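Local atomic coordinates of ADP-ribosylating toxin CARDS (PDB entry 4TLV), a protein that transfers ADP-ribose from NAD(+) to target proteins and causes vacuolation and epithelial damage in mammalian cells, acting as the main virulence factor of Mycoplasma pneumoniae. Residues 141-149 and 181-189; 296-304 and 397-405. All blocks are in the same frame, centred on the assembly; numbering follows the deposited sequence.

Interaction 1 (141-149 and 181-189); sequences IAAANVRSA and HNPHYQELQ. With SO4 (sulfate ion), chain G.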
ATOM      1  N   ILE A 141      -0.460  20.390 -14.208  1.00 13.29           N
ATOM      2  CA  ILE A 141      -1.591  19.591 -14.653  1.00 12.24           C
ATOM      3  C   ILE A 141      -2.610  20.530 -15.270  1.00 14.62           C
ATOM      4  O   ILE A 141      -3.047  21.463 -14.612  1.00 14.03           O
ATOM      5  CB  ILE A 141      -2.252  18.833 -13.476  1.00 13.68           C
ATOM      6  CG1 ILE A 141      -1.250  17.861 -12.844  1.00 13.73           C
ATOM      7  CG2 ILE A 141      -3.497  18.063 -13.970  1.00 15.56           C
ATOM      8  CD1 ILE A 141      -1.805  17.131 -11.616  1.00 10.64           C
ATOM      9  N   ALA A 142      -2.966  20.284 -16.530  1.00 14.51           N
ATOM     10  CA  ALA A 142      -3.916  21.132 -17.246  1.00 17.92           C
ATOM     11  C   ALA A 142      -5.338  20.997 -16.710  1.00 16.46           C
ATOM     12  O   ALA A 142      -5.730  19.933 -16.235  1.00 11.24           O
ATOM     13  CB  ALA A 142      -3.899  20.794 -18.715  1.00 17.56           C
ATOM     14  N   ALA A 143      -6.126  22.071 -16.824  1.00 14.49           N
ATOM     15  CA  ALA A 143      -7.528  22.020 -16.408  1.00 13.79           C
ATOM     16  C   ALA A 143      -8.281  20.885 -17.102  1.00 14.24           C
ATOM     17  O   ALA A 143      -9.170  20.256 -16.516  1.00 14.50           O
ATOM     18  CB  ALA A 143      -8.213  23.364 -16.688  1.00 19.37           C
ATOM     19  N   ALA A 144      -7.930  20.631 -18.361  1.00 13.17           N
ATOM     20  CA  ALA A 144      -8.590  19.596 -19.152  1.00 14.13           C
ATOM     21  C   ALA A 144      -8.481  18.171 -18.590  1.00 13.83           C
ATOM     22  O   ALA A 144      -9.293  17.316 -18.950  1.00 13.67           O
ATOM     23  CB  ALA A 144      -8.105  19.639 -20.613  1.00 18.79           C
ATOM     24  N   ASN A 145      -7.496  17.917 -17.722  1.00 12.28           N
ATOM     25  CA  ASN A 145      -7.367  16.610 -17.065  1.00 11.89           C
ATOM     26  C   ASN A 145      -8.339  16.431 -15.887  1.00 12.77           C
ATOM     27  O   ASN A 145      -8.581  15.309 -15.450  1.00 12.00           O
ATOM     28  CB  ASN A 145      -5.937  16.383 -16.523  1.00 11.13           C
ATOM     29  CG  ASN A 145      -4.916  16.128 -17.621  1.00 15.44           C
ATOM     30  OD1 ASN A 145      -4.652  17.142 -18.441  1.00 12.99           O
ATOM     31  ND2 ASN A 145      -4.351  15.026 -17.713  1.00 14.61           N
ATOM     32  N   VAL A 146      -8.864  17.530 -15.351  1.00 11.91           N
ATOM     33  CA  VAL A 146      -9.607  17.459 -14.089  1.00 12.96           C
ATOM     34  C   VAL A 146     -11.086  17.207 -14.372  1.00 14.51           C
ATOM     35  O   VAL A 146     -11.773  18.056 -14.959  1.00 13.58           O
ATOM     36  CB  VAL A 146      -9.429  18.744 -13.246  1.00 12.68           C
ATOM     37  CG1 VAL A 146     -10.138  18.611 -11.892  1.00 12.35           C
ATOM     38  CG2 VAL A 146      -7.946  19.042 -13.028  1.00 11.94           C
ATOM     39  N   ARG A 147     -11.570  16.026 -14.007  1.00 10.10           N
ATOM     40  CA  ARG A 147     -12.929  15.658 -14.380  1.00 13.92           C
ATOM     41  C   ARG A 147     -13.970  16.113 -13.371  1.00 16.87           C
ATOM     42  O   ARG A 147     -15.026  16.614 -13.761  1.00 14.97           O
ATOM     43  CB  ARG A 147     -13.074  14.151 -14.616  1.00 14.25           C
ATOM     44  CG  ARG A 147     -14.497  13.754 -15.082  1.00 15.74           C
ATOM     45  CD  ARG A 147     -14.566  12.335 -15.659  1.00 15.66           C
ATOM     46  NE  ARG A 147     -14.660  11.321 -14.603  1.00 14.47           N
ATOM     47  CZ  ARG A 147     -15.000  10.059 -14.822  1.00 16.45           C
ATOM     48  NH1 ARG A 147     -15.282   9.649 -16.062  1.00 17.65           N
ATOM     49  NH2 ARG A 147     -15.068   9.204 -13.814  1.00 15.39           N
ATOM     50  N   SER A 148     -13.681  15.920 -12.083  1.00 13.70           N
ATOM     51  CA  SER A 148     -14.703  16.101 -11.042  1.00 16.17           C
ATOM     52  C   SER A 148     -14.104  16.632  -9.750  1.00 15.26           C
ATOM     53  O   SER A 148     -12.891  16.569  -9.542  1.00 14.37           O
ATOM     54  CB  SER A 148     -15.387  14.761 -10.731  1.00 18.37           C
ATOM     55  OG  SER A 148     -15.797  14.102 -11.918  1.00 28.31           O
ATOM     56  N   ALA A 149     -14.968  17.131  -8.870  1.00 16.42           N
ATOM     57  CA  ALA A 149     -14.566  17.504  -7.516  1.00 16.17           C
ATOM     58  C   ALA A 149     -15.687  17.187  -6.530  1.00 18.48           C
ATOM     59  O   ALA A 149     -16.858  17.191  -6.910  1.00 15.30           O
ATOM     60  CB  ALA A 149     -14.227  18.969  -7.456  1.00 15.30           C
ATOM     61  N   HIS A 181     -19.040  18.315 -11.757  1.00 19.97           N
ATOM     62  CA  HIS A 181     -18.323  18.032 -13.000  1.00 19.84           C
ATOM     63  C   HIS A 181     -17.679  19.271 -13.613  1.00 19.35           C
ATOM     64  O   HIS A 181     -18.289  20.337 -13.669  1.00 18.77           O
ATOM     65  CB  HIS A 181     -19.234  17.359 -14.034  1.00 26.40           C
ATOM     66  CG  HIS A 181     -18.543  17.073 -15.337  1.00 29.02           C
ATOM     67  ND1 HIS A 181     -17.632  16.047 -15.487  1.00 27.14           N
ATOM     68  CD2 HIS A 181     -18.611  17.695 -16.541  1.00 27.61           C
ATOM     69  CE1 HIS A 181     -17.180  16.039 -16.731  1.00 25.41           C
ATOM     70  NE2 HIS A 181     -17.758  17.027 -17.392  1.00 27.42           N
ATOM     71  N   ASN A 182     -16.444  19.122 -14.091  1.00 15.77           N
ATOM     72  CA  ASN A 182     -15.723  20.210 -14.721  1.00 16.33           C
ATOM     73  C   ASN A 182     -16.121  20.363 -16.191  1.00 18.90           C
ATOM     74  O   ASN A 182     -15.858  19.470 -17.009  1.00 15.57           O
ATOM     75  CB  ASN A 182     -14.225  19.944 -14.637  1.00 17.36           C
ATOM     76  CG  ASN A 182     -13.409  21.034 -15.276  1.00 17.45           C
ATOM     77  OD1 ASN A 182     -13.935  22.080 -15.655  1.00 20.61           O
ATOM     78  ND2 ASN A 182     -12.103  20.803 -15.395  1.00 14.31           N
ATOM     79  N   PRO A 183     -16.756  21.494 -16.542  1.00 20.88           N
ATOM     80  CA  PRO A 183     -17.191  21.629 -17.943  1.00 19.40           C
ATOM     81  C   PRO A 183     -16.005  21.715 -18.914  1.00 19.17           C
ATOM     82  O   PRO A 183     -16.184  21.478 -20.105  1.00 22.89           O
ATOM     83  CB  PRO A 183     -17.979  22.947 -17.943  1.00 27.03           C
ATOM     84  CG  PRO A 183     -17.462  23.703 -16.740  1.00 26.95           C
ATOM     85  CD  PRO A 183     -17.147  22.653 -15.716  1.00 19.39           C
ATOM     86  N   HIS A 184     -14.821  22.064 -18.414  1.00 20.57           N
ATOM     87  CA  HIS A 184     -13.620  22.117 -19.240  1.00 19.09           C
ATOM     88  C   HIS A 184     -12.902  20.772 -19.357  1.00 19.09           C
ATOM     89  O   HIS A 184     -11.865  20.675 -20.016  1.00 18.63           O
ATOM     90  CB  HIS A 184     -12.640  23.155 -18.693  1.00 20.28           C
ATOM     91  CG  HIS A 184     -13.212  24.536 -18.591  1.00 30.97           C
ATOM     92  ND1 HIS A 184     -13.580  25.273 -19.697  1.00 31.06           N
ATOM     93  CD2 HIS A 184     -13.467  25.320 -17.514  1.00 27.51           C
ATOM     94  CE1 HIS A 184     -14.045  26.447 -19.305  1.00 37.73           C
ATOM     95  NE2 HIS A 184     -13.986  26.502 -17.986  1.00 36.19           N
ATOM     96  N   TYR A 185     -13.421  19.741 -18.702  1.00 18.32           N
ATOM     97  CA  TYR A 185     -12.791  18.425 -18.786  1.00 14.70           C
ATOM     98  C   TYR A 185     -12.839  17.894 -20.214  1.00 18.32           C
ATOM     99  O   TYR A 185     -13.850  18.019 -20.902  1.00 17.25           O
ATOM    100  CB  TYR A 185     -13.469  17.413 -17.849  1.00 14.87           C
ATOM    101  CG  TYR A 185     -12.944  15.999 -18.026  1.00 16.54           C
ATOM    102  CD1 TYR A 185     -11.672  15.647 -17.569  1.00 12.99           C
ATOM    103  CD2 TYR A 185     -13.715  15.014 -18.643  1.00 18.15           C
ATOM    104  CE1 TYR A 185     -11.187  14.361 -17.730  1.00 11.51           C
ATOM    105  CE2 TYR A 185     -13.236  13.718 -18.812  1.00 16.14           C
ATOM    106  CZ  TYR A 185     -11.960  13.404 -18.348  1.00 16.30           C
ATOM    107  OH  TYR A 185     -11.459  12.132 -18.506  1.00 13.51           O
ATOM    108  N   GLN A 186     -11.744  17.296 -20.658  1.00 13.51           N
ATOM    109  CA  GLN A 186     -11.728  16.613 -21.946  1.00 15.08           C
ATOM    110  C   GLN A 186     -11.519  15.116 -21.752  1.00 18.12           C
ATOM    111  O   GLN A 186     -10.563  14.708 -21.085  1.00 12.32           O
ATOM    112  CB  GLN A 186     -10.618  17.205 -22.832  1.00 16.41           C
ATOM    113  CG  GLN A 186     -10.812  18.696 -23.121  1.00 17.03           C
ATOM    114  CD  GLN A 186      -9.674  19.290 -23.932  1.00 27.38           C
ATOM    115  OE1 GLN A 186      -8.988  18.578 -24.662  1.00 25.78           O
ATOM    116  NE2 GLN A 186      -9.466  20.602 -23.806  1.00 25.01           N
ATOM    117  N   GLU A 187     -12.405  14.292 -22.319  1.00 15.15           N
ATOM    118  CA  GLU A 187     -12.243  12.837 -22.221  1.00 14.99           C
ATOM    119  C   GLU A 187     -11.308  12.375 -23.328  1.00 19.65           C
ATOM    120  O   GLU A 187     -11.714  12.251 -24.486  1.00 19.06           O
ATOM    121  CB  GLU A 187     -13.587  12.102 -22.333  1.00 16.65           C
ATOM    122  CG  GLU A 187     -13.463  10.581 -22.189  1.00 15.18           C
ATOM    123  CD  GLU A 187     -12.570  10.200 -21.011  1.00 19.15           C
ATOM    124  OE1 GLU A 187     -13.009  10.385 -19.850  1.00 17.77           O
ATOM    125  OE2 GLU A 187     -11.424   9.743 -21.248  1.00 17.48           O
ATOM    126  N   LEU A 188     -10.045  12.153 -22.995  1.00 14.04           N
ATOM    127  CA  LEU A 188      -9.081  11.811 -24.033  1.00 16.92           C
ATOM    128  C   LEU A 188      -8.660  10.339 -24.054  1.00 17.34           C
ATOM    129  O   LEU A 188      -7.811   9.961 -24.849  1.00 16.17           O
ATOM    130  CB  LEU A 188      -7.857  12.712 -23.928  1.00 16.02           C
ATOM    131  CG  LEU A 188      -8.173  14.191 -24.140  1.00 16.46           C
ATOM    132  CD1 LEU A 188      -6.895  15.030 -23.975  1.00 19.26           C
ATOM    133  CD2 LEU A 188      -8.826  14.424 -25.523  1.00 19.25           C
ATOM    134  N   GLN A 189      -9.247   9.525 -23.181  1.00 16.70           N
ATOM    135  CA  GLN A 189      -8.908   8.103 -23.091  1.00 16.06           C
ATOM    136  C   GLN A 189      -7.397   7.855 -23.054  1.00 19.51           C
ATOM    137  O   GLN A 189      -6.833   7.138 -23.894  1.00 15.68           O
ATOM    138  CB  GLN A 189      -9.587   7.280 -24.192  1.00 16.93           C
ATOM    139  CG  GLN A 189     -11.099   7.432 -24.195  1.00 16.88           C
ATOM    140  CD  GLN A 189     -11.781   6.606 -25.291  1.00 23.11           C
ATOM    141  OE1 GLN A 189     -11.245   6.430 -26.387  1.00 18.82           O
ATOM    142  NE2 GLN A 189     -12.967   6.104 -24.991  1.00 18.19           N
TER
HETATM  143  S   SO4 G 601     -14.983   5.828 -15.894  0.96 17.37           S
HETATM  144  O1  SO4 G 601     -15.236   6.857 -16.898  0.96 15.69           O
HETATM  145  O2  SO4 G 601     -15.833   4.645 -16.119  0.96 15.75           O
HETATM  146  O3  SO4 G 601     -13.586   5.419 -15.992  0.96 20.84           O
HETATM  147  O4  SO4 G 601     -15.274   6.376 -14.554  0.96 19.20           O
HETATM  148  O   HOH W   1     -15.524  10.806 -18.829  1.00 14.70           O
HETATM  149  O   HOH W   2     -17.941  14.288 -13.467  1.00 31.72           O
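The aliphatic part of Arg147 covers one face of the Tyr185 ring: CB stands 3.7 Å from the ring centroid in a CH-pi contact, while CD passes CE2. With CG anti to the backbone N (chi1 -177°) and a bend at chi3, the Arg147 chain crosses from the CD1/CE1 side to CE2 and carries the guanidinium past that edge, its plane turned 64° from the ring. Beyond the ring, NH1 and NH2 hold O1 and O4 of a sulfate, probably from the crystallisation liquor, which Arg8 also binds; NE pairs with Glu82. Tyr185 OH donates to Glu187 OE1 (2.7 Å), and a water links that oxygen to Arg147 NH1. Asn182 grips the strand start with two bonds, ND2 to Val146 O (2.8 Å) and backbone N to Arg147 O (2.9 Å), and its OD1 accepts from His184 N in an Asx turn. Gln186 N donates almost straight to Ala144 O (3.0 Å). A water joins His181 ND1 to Ser148 OG, itself bonded to Glu179 and Glu82. A type I turn, Asn182 to Tyr185, and a classic beta bulge, Arg147 and Ser148 opposite Glu82, thus meet where the central strand of the mART domain's five-stranded antiparallel sheet begins and strand 168-181 ends.

Interaction 2 (296-304 and 397-405); sequences NNNVFLVEV and GGSQHDLYV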
ATOM      1  N   ASN A 296      -6.583 -21.433  12.322  1.00 27.61           N
ATOM      2  CA  ASN A 296      -7.324 -21.860  11.136  1.00 24.45           C
ATOM      3  C   ASN A 296      -7.728 -20.692  10.240  1.00 21.31           C
ATOM      4  O   ASN A 296      -8.511 -20.860   9.307  1.00 17.12           O
ATOM      5  CB  ASN A 296      -8.567 -22.650  11.540  1.00 26.20           C
ATOM      6  CG  ASN A 296      -9.429 -21.903  12.542  1.00 31.56           C
ATOM      7  OD1 ASN A 296      -9.388 -20.677  12.618  1.00 22.09           O
ATOM      8  ND2 ASN A 296     -10.211 -22.648  13.327  1.00 31.07           N
ATOM      9  N   ASN A 297      -7.202 -19.509  10.541  1.00 20.11           N
ATOM     10  CA  ASN A 297      -7.516 -18.308   9.759  1.00 18.63           C
ATOM     11  C   ASN A 297      -8.996 -17.930   9.731  1.00 17.31           C
ATOM     12  O   ASN A 297      -9.402 -17.094   8.941  1.00 16.11           O
ATOM     13  CB  ASN A 297      -6.957 -18.407   8.329  1.00 19.77           C
ATOM     14  CG  ASN A 297      -5.453 -18.144   8.277  1.00 19.25           C
ATOM     15  OD1 ASN A 297      -4.871 -17.636   9.235  1.00 23.28           O
ATOM     16  ND2 ASN A 297      -4.825 -18.510   7.175  1.00 21.18           N
ATOM     17  N   ASN A 298      -9.809 -18.526  10.596  1.00 18.12           N
ATOM     18  CA  ASN A 298     -11.226 -18.157  10.624  1.00 17.73           C
ATOM     19  C   ASN A 298     -11.459 -16.766  11.228  1.00 14.48           C
ATOM     20  O   ASN A 298     -10.769 -16.363  12.163  1.00 18.49           O
ATOM     21  CB  ASN A 298     -12.041 -19.190  11.408  1.00 22.75           C
ATOM     22  CG  ASN A 298     -12.222 -20.496  10.643  1.00 21.36           C
ATOM     23  OD1 ASN A 298     -12.033 -20.547   9.431  1.00 25.23           O
ATOM     24  ND2 ASN A 298     -12.603 -21.550  11.353  1.00 28.30           N
ATOM     25  N   VAL A 299     -12.443 -16.059  10.689  1.00 16.21           N
ATOM     26  CA  VAL A 299     -12.902 -14.790  11.237  1.00 17.94           C
ATOM     27  C   VAL A 299     -14.367 -15.022  11.551  1.00 19.36           C
ATOM     28  O   VAL A 299     -15.073 -15.615  10.745  1.00 21.33           O
ATOM     29  CB  VAL A 299     -12.800 -13.670  10.208  1.00 16.34           C
ATOM     30  CG1 VAL A 299     -13.365 -12.336  10.785  1.00 16.44           C
ATOM     31  CG2 VAL A 299     -11.345 -13.501   9.759  1.00 15.76           C
ATOM     32  N   PHE A 300     -14.829 -14.571  12.711  1.00 17.41           N
ATOM     33  CA  PHE A 300     -16.212 -14.831  13.085  1.00 18.84           C
ATOM     34  C   PHE A 300     -16.734 -13.828  14.094  1.00 21.02           C
ATOM     35  O   PHE A 300     -15.986 -13.000  14.619  1.00 17.34           O
ATOM     36  CB  PHE A 300     -16.336 -16.244  13.646  1.00 22.08           C
ATOM     37  CG  PHE A 300     -15.313 -16.563  14.670  1.00 19.80           C
ATOM     38  CD1 PHE A 300     -14.088 -17.092  14.303  1.00 22.84           C
ATOM     39  CD2 PHE A 300     -15.555 -16.315  16.010  1.00 24.41           C
ATOM     40  CE1 PHE A 300     -13.123 -17.385  15.272  1.00 23.18           C
ATOM     41  CE2 PHE A 300     -14.604 -16.606  16.967  1.00 21.87           C
ATOM     42  CZ  PHE A 300     -13.385 -17.133  16.598  1.00 24.29           C
ATOM     43  N   LEU A 301     -18.027 -13.931  14.377  1.00 19.28           N
ATOM     44  CA  LEU A 301     -18.712 -12.988  15.250  1.00 17.70           C
ATOM     45  C   LEU A 301     -19.256 -13.731  16.461  1.00 20.72           C
ATOM     46  O   LEU A 301     -19.808 -14.822  16.331  1.00 23.13           O
ATOM     47  CB  LEU A 301     -19.880 -12.351  14.487  1.00 18.70           C
ATOM     48  CG  LEU A 301     -19.574 -11.642  13.172  1.00 23.54           C
ATOM     49  CD1 LEU A 301     -20.831 -11.529  12.311  1.00 21.10           C
ATOM     50  CD2 LEU A 301     -18.994 -10.272  13.453  1.00 19.82           C
ATOM     51  N   VAL A 302     -19.092 -13.136  17.636  1.00 19.27           N
ATOM     52  CA  VAL A 302     -19.596 -13.704  18.874  1.00 22.04           C
ATOM     53  C   VAL A 302     -20.556 -12.697  19.474  1.00 24.90           C
ATOM     54  O   VAL A 302     -20.200 -11.526  19.659  1.00 22.80           O
ATOM     55  CB  VAL A 302     -18.446 -13.987  19.850  1.00 21.21           C
ATOM     56  CG1 VAL A 302     -18.974 -14.386  21.231  1.00 29.42           C
ATOM     57  CG2 VAL A 302     -17.525 -15.059  19.274  1.00 22.92           C
ATOM     58  N   GLU A 303     -21.782 -13.129  19.763  1.00 21.70           N
ATOM     59  CA  GLU A 303     -22.787 -12.183  20.248  1.00 26.05           C
ATOM     60  C   GLU A 303     -22.480 -11.732  21.671  1.00 28.08           C
ATOM     61  O   GLU A 303     -22.054 -12.529  22.506  1.00 31.06           O
ATOM     62  CB  GLU A 303     -24.198 -12.765  20.164  1.00 26.72           C
ATOM     63  CG  GLU A 303     -25.263 -11.787  20.620  1.00 32.77           C
ATOM     64  CD  GLU A 303     -26.675 -12.238  20.268  1.00 40.03           C
ATOM     65  OE1 GLU A 303     -26.831 -13.355  19.735  1.00 37.42           O
ATOM     66  OE2 GLU A 303     -27.625 -11.465  20.522  1.00 37.15           O
ATOM     67  N   VAL A 304     -22.702 -10.450  21.941  1.00 27.25           N
ATOM     68  CA  VAL A 304     -22.392  -9.867  23.245  1.00 29.71           C
ATOM     69  C   VAL A 304     -23.373 -10.252  24.357  1.00 43.32           C
ATOM     70  O   VAL A 304     -22.978 -10.864  25.354  1.00 50.09           O
ATOM     71  CB  VAL A 304     -22.331  -8.329  23.172  1.00 28.07           C
ATOM     72  CG1 VAL A 304     -22.139  -7.736  24.566  1.00 39.64           C
ATOM     73  CG2 VAL A 304     -21.221  -7.883  22.235  1.00 27.39           C
ATOM     74  N   GLY A 397     -27.137 -20.313  13.637  1.00 40.41           N
ATOM     75  CA  GLY A 397     -27.109 -20.629  15.053  1.00 41.93           C
ATOM     76  C   GLY A 397     -25.701 -20.894  15.551  1.00 44.43           C
ATOM     77  O   GLY A 397     -24.729 -20.734  14.816  1.00 44.66           O
ATOM     78  N   GLY A 398     -25.588 -21.298  16.808  1.00 42.87           N
ATOM     79  CA  GLY A 398     -24.292 -21.609  17.380  1.00 45.61           C
ATOM     80  C   GLY A 398     -23.667 -20.419  18.077  1.00 41.34           C
ATOM     81  O   GLY A 398     -24.274 -19.348  18.160  1.00 40.71           O
ATOM     82  N   SER A 399     -22.447 -20.614  18.564  1.00 39.97           N
ATOM     83  CA  SER A 399     -21.724 -19.607  19.337  1.00 37.41           C
ATOM     84  C   SER A 399     -20.993 -18.595  18.450  1.00 37.10           C
ATOM     85  O   SER A 399     -20.772 -17.454  18.846  1.00 36.30           O
ATOM     86  CB  SER A 399     -20.716 -20.300  20.262  1.00 42.11           C
ATOM     87  OG  SER A 399     -19.775 -19.379  20.791  1.00 54.48           O
ATOM     88  N   GLN A 400     -20.604 -19.028  17.257  1.00 31.76           N
ATOM     89  CA  GLN A 400     -19.821 -18.196  16.355  1.00 31.84           C
ATOM     90  C   GLN A 400     -20.550 -18.063  15.036  1.00 31.69           C
ATOM     91  O   GLN A 400     -21.066 -19.045  14.509  1.00 36.33           O
ATOM     92  CB  GLN A 400     -18.438 -18.818  16.122  1.00 29.48           C
ATOM     93  CG  GLN A 400     -17.609 -18.974  17.382  1.00 33.91           C
ATOM     94  CD  GLN A 400     -16.263 -19.624  17.131  1.00 36.16           C
ATOM     95  OE1 GLN A 400     -15.994 -20.124  16.037  1.00 42.17           O
ATOM     96  NE2 GLN A 400     -15.407 -19.621  18.150  1.00 38.97           N
ATOM     97  N   HIS A 401     -20.598 -16.853  14.499  1.00 25.91           N
ATOM     98  CA  HIS A 401     -21.265 -16.632  13.226  1.00 21.59           C
ATOM     99  C   HIS A 401     -20.283 -16.125  12.181  1.00 26.04           C
ATOM    100  O   HIS A 401     -19.396 -15.317  12.480  1.00 21.46           O
ATOM    101  CB  HIS A 401     -22.421 -15.651  13.402  1.00 24.23           C
ATOM    102  CG  HIS A 401     -23.392 -16.063  14.462  1.00 30.39           C
ATOM    103  ND1 HIS A 401     -24.508 -16.827  14.401  1.00 33.14           N
ATOM    104  CD2 HIS A 401     -23.245 -15.704  15.785  1.00 31.26           C
ATOM    105  CE1 HIS A 401     -25.021 -16.899  15.674  1.00 33.73           C
ATOM    106  NE2 HIS A 401     -24.238 -16.218  16.492  1.00 36.15           N
ATOM    107  N   ASP A 402     -20.457 -16.607  10.956  1.00 20.88           N
ATOM    108  CA  ASP A 402     -19.613 -16.212   9.850  1.00 26.20           C
ATOM    109  C   ASP A 402     -19.880 -14.774   9.419  1.00 22.91           C
ATOM    110  O   ASP A 402     -20.977 -14.239   9.622  1.00 20.07           O
ATOM    111  CB  ASP A 402     -19.810 -17.158   8.667  1.00 28.65           C
ATOM    112  CG  ASP A 402     -19.132 -18.504   8.880  1.00 33.34           C
ATOM    113  OD1 ASP A 402     -18.454 -18.686   9.917  1.00 28.53           O
ATOM    114  OD2 ASP A 402     -19.270 -19.376   8.001  1.00 37.54           O
ATOM    115  N   LEU A 403     -18.864 -14.162   8.824  1.00 20.10           N
ATOM    116  CA  LEU A 403     -18.932 -12.772   8.389  1.00 20.54           C
ATOM    117  C   LEU A 403     -18.853 -12.697   6.870  1.00 19.75           C
ATOM    118  O   LEU A 403     -17.955 -13.281   6.266  1.00 22.54           O
ATOM    119  CB  LEU A 403     -17.788 -11.960   9.017  1.00 18.36           C
ATOM    120  CG  LEU A 403     -17.699 -10.489   8.618  1.00 19.91           C
ATOM    121  CD1 LEU A 403     -18.935  -9.724   9.105  1.00 18.84           C
ATOM    122  CD2 LEU A 403     -16.396  -9.861   9.165  1.00 18.01           C
ATOM    123  N   TYR A 404     -19.790 -11.974   6.257  1.00 16.37           N
ATOM    124  CA  TYR A 404     -19.846 -11.871   4.797  1.00 19.28           C
ATOM    125  C   TYR A 404     -19.753 -10.429   4.318  1.00 17.50           C
ATOM    126  O   TYR A 404     -19.915  -9.495   5.094  1.00 20.93           O
ATOM    127  CB  TYR A 404     -21.146 -12.473   4.259  1.00 20.55           C
ATOM    128  CG  TYR A 404     -21.447 -13.863   4.783  1.00 24.00           C
ATOM    129  CD1 TYR A 404     -20.778 -14.978   4.287  1.00 26.92           C
ATOM    130  CD2 TYR A 404     -22.399 -14.057   5.776  1.00 26.51           C
ATOM    131  CE1 TYR A 404     -21.051 -16.252   4.771  1.00 27.77           C
ATOM    132  CE2 TYR A 404     -22.683 -15.325   6.267  1.00 24.60           C
ATOM    133  CZ  TYR A 404     -22.010 -16.416   5.757  1.00 26.94           C
ATOM    134  OH  TYR A 404     -22.289 -17.668   6.250  1.00 33.78           O
ATOM    135  N   VAL A 405     -19.490 -10.262   3.026  1.00 17.26           N
ATOM    136  CA  VAL A 405     -19.590  -8.970   2.378  1.00 17.19           C
ATOM    137  C   VAL A 405     -20.601  -9.122   1.246  1.00 22.76           C
ATOM    138  O   VAL A 405     -20.484 -10.048   0.437  1.00 20.91           O
ATOM    139  CB  VAL A 405     -18.256  -8.541   1.760  1.00 19.23           C
ATOM    140  CG1 VAL A 405     -18.399  -7.171   1.106  1.00 20.59           C
ATOM    141  CG2 VAL A 405     -17.147  -8.560   2.809  1.00 17.18           C
TER
HETATM  142  O   HOH W   3     -16.383 -15.478   8.345  1.00 18.81           O
HETATM  143  O   HOH W   4     -15.367 -18.545  10.004  1.00 31.73           O
HETATM  144  O   HOH W   5     -22.664 -15.794  19.141  1.00 35.18           O
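Leu301 and His401 form an antiparallel hydrogen-bonded pair: Leu301 N donates to His401 O (2.7 Å, bent to 146°) and His401 N to Leu301 O (2.8 Å), both in the carbonyl planes. The same Leu301 O also takes a CA-H...O contact from Gln400. Next to this pair an amide stacks on a ring. The Gln400 amide lies over one face of the Phe300 ring, the two planes only 12° apart, with OE1 above the ring centre and NE2 3.3 Å from CE2. Phe300 chi1 of 48° sets CG between the backbone N and the carbonyl carbon, and the extended Gln400 chain runs past CD2 to lay its amide on the ring. Strands 298-303 and 401-407 belong to the beta-trefoil D2 domain, and this pairing joins strands far apart in its sequence. Apolar contacts follow along the strands: Leu301 CD1 meets Leu403 CD1 at 4.1 Å, and Val299 CG1 approaches Leu403 CD2. Waters bridge the strands on either side of the bonded pair. One joins Val299 O to Leu403 N (2.8 Å to the latter). Another accepts from Glu303 N, donates to Ser399 O and lies 3.1 Å from His401 NE2, while His401 ND1 bonds to Ser396 and the ring meets Trp392 edge-to-face.

In the fold
Interaction 1 is complete before the chain reaches either segment of interaction 2, and the two lie in separate domains. Their centres are 46 Å apart and their nearest atoms about 22 Å, so they do not touch. Interaction 1 belongs to the N-terminal mART domain, on a five-stranded antiparallel sheet in which strands 146-156 and 168-181 are neighbours. Interaction 2 lies in the D2 beta-trefoil, whose sheet pairs strand 298-303 with both 287-293 and 401-407. The disulfide Cys232-Cys249 and the KELED motif of 270-274 fall between them in sequence. Each contact is internal to its own domain, the first to the enzymatic one, the second to part of the C-terminal region required for annexin A2 interaction.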